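Side-chain contact in type IV pilin protein (PDB 5V0M), which is a minor pilin of the type IV pili of Neisseria meningitidis and probably takes part in pilus-mediated cell adhesion: residues A[17-22]-A[40-45]. Residues are numbered along the deposited sequence; the frame is centred on the assembly and turned at random.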
# COMPACT_ATOMS: atom_id res chain seq x y z
N LEU A 17 1.75 -1.03 5.91
CA LEU A 17 2.82 -1.37 6.83
C LEU A 17 2.70 -2.82 7.27
O LEU A 17 3.71 -3.53 7.37
CB LEU A 17 2.81 -0.42 8.04
CG LEU A 17 3.22 1.00 7.67
CD1 LEU A 17 2.86 1.97 8.82
CD2 LEU A 17 4.70 1.12 7.32
N HIS A 18 1.48 -3.30 7.52
CA HIS A 18 1.30 -4.70 7.91
C HIS A 18 1.76 -5.64 6.80
O HIS A 18 2.44 -6.65 7.05
CB HIS A 18 -0.15 -4.97 8.26
CG HIS A 18 -0.57 -4.39 9.57
ND1 HIS A 18 0.33 -3.92 10.50
CD2 HIS A 18 -1.80 -4.21 10.11
CE1 HIS A 18 -0.32 -3.47 11.55
NE2 HIS A 18 -1.61 -3.64 11.35
N ASN A 19 1.40 -5.33 5.55
CA ASN A 19 1.86 -6.15 4.43
C ASN A 19 3.38 -6.13 4.34
O ASN A 19 4.00 -7.17 4.11
CB ASN A 19 1.23 -5.67 3.11
CG ASN A 19 -0.16 -6.23 2.89
OD1 ASN A 19 -0.37 -7.43 2.87
ND2 ASN A 19 -1.13 -5.34 2.75
N ALA A 20 4.00 -4.97 4.54
CA ALA A 20 5.45 -4.90 4.45
C ALA A 20 6.11 -5.72 5.55
O ALA A 20 7.14 -6.36 5.32
CB ALA A 20 5.90 -3.44 4.51
N GLN A 21 5.53 -5.72 6.74
CA GLN A 21 6.07 -6.55 7.82
C GLN A 21 5.99 -8.03 7.47
O GLN A 21 6.95 -8.79 7.72
CB GLN A 21 5.30 -6.26 9.10
CG GLN A 21 5.61 -4.92 9.68
CD GLN A 21 4.65 -4.49 10.78
OE1 GLN A 21 3.75 -5.24 11.17
NE2 GLN A 21 4.84 -3.28 11.29
N THR A 22 4.87 -8.46 6.91
CA THR A 22 4.72 -9.85 6.50
C THR A 22 5.78 -10.23 5.47
O THR A 22 6.37 -11.32 5.54
CB THR A 22 3.33 -10.03 5.91
OG1 THR A 22 2.37 -9.82 6.95
CG2 THR A 22 3.15 -11.44 5.33
N LYS A 40 -1.65 -13.52 -1.06
CA LYS A 40 -1.70 -13.44 0.39
C LYS A 40 -1.68 -12.01 0.93
O LYS A 40 -1.63 -11.81 2.15
CB LYS A 40 -0.55 -14.25 0.99
CG LYS A 40 -0.71 -15.75 0.81
CD LYS A 40 0.36 -16.50 1.58
CE LYS A 40 0.15 -18.01 1.50
NZ LYS A 40 1.29 -18.75 2.10
N LEU A 41 -1.74 -11.00 0.06
CA LEU A 41 -1.71 -9.62 0.52
C LEU A 41 -3.01 -9.26 1.22
O LEU A 41 -4.11 -9.58 0.74
CB LEU A 41 -1.54 -8.70 -0.67
CG LEU A 41 -0.20 -8.80 -1.39
CD1 LEU A 41 -0.24 -7.99 -2.67
CD2 LEU A 41 0.95 -8.33 -0.50
N LYS A 42 -2.88 -8.58 2.36
CA LYS A 42 -4.04 -8.10 3.10
C LYS A 42 -4.60 -6.84 2.45
O LYS A 42 -3.85 -5.92 2.08
CB LYS A 42 -3.65 -7.80 4.55
CG LYS A 42 -2.99 -8.95 5.29
CD LYS A 42 -3.93 -10.13 5.51
CE LYS A 42 -3.28 -11.21 6.38
NZ LYS A 42 -4.24 -12.28 6.77
N GLN A 43 -5.91 -6.80 2.32
CA GLN A 43 -6.62 -5.74 1.64
C GLN A 43 -7.27 -4.79 2.62
O GLN A 43 -7.29 -4.97 3.84
CB GLN A 43 -7.68 -6.35 0.73
CG GLN A 43 -7.11 -7.27 -0.31
CD GLN A 43 -6.20 -6.54 -1.27
OE1 GLN A 43 -6.51 -5.44 -1.73
NE2 GLN A 43 -5.08 -7.14 -1.56
N ASN A 44 -7.84 -3.75 2.03
CA ASN A 44 -8.53 -2.70 2.72
C ASN A 44 -9.88 -2.50 2.03
O ASN A 44 -9.98 -2.67 0.82
CB ASN A 44 -7.58 -1.54 2.50
CG ASN A 44 -7.99 -0.34 3.17
OD1 ASN A 44 -8.93 0.30 2.75
ND2 ASN A 44 -7.23 0.07 4.17
N LYS A 45 -10.92 -2.12 2.79
CA LYS A 45 -12.24 -1.89 2.22
C LYS A 45 -12.21 -0.81 1.13
O LYS A 45 -13.04 -0.83 0.22
CB LYS A 45 -13.17 -1.44 3.36
CG LYS A 45 -14.64 -1.57 3.16
CD LYS A 45 -15.41 -1.67 4.52
CE LYS A 45 -15.12 -0.55 5.50
NZ LYS A 45 -16.23 -0.42 6.50
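N19, on helix 3-30, meets L41 and K42 of the loop that leads to strand 47-54, and its carboxamide pairs with the K42 backbone through both polar atoms. With CG beside the backbone N (chi1 -82°), the group is carried out from the helix to the loop. N19 OD1 accepts from K42 N at 2.8 Å, the donor lying in the carbonyl plane on a lone pair. In return, N19 ND2 gives a nearly straight bond (167°) to K42 O at 2.9 Å, and that oxygen lies just 5° out of the amide plane. L41 packs over one face of the amide, its CD2 3.7 Å from N19 OD1, while L61 of strand 59-65 touches both side chains. K42 CB comes from the opposite side of the plane, 3.7 Å from N19 OD1, before the lysine chain bends at chi2 and carries NZ off from the helix. Two coplanar bonds from one buried amide fix its rotation, satisfy the NH and CO of K42, and tie the αβ-loop of the pilin fold, between helix 3-30 and strand 47-54, to the long helix; both use the main chain of K42, so the lysine side chain takes no part in them.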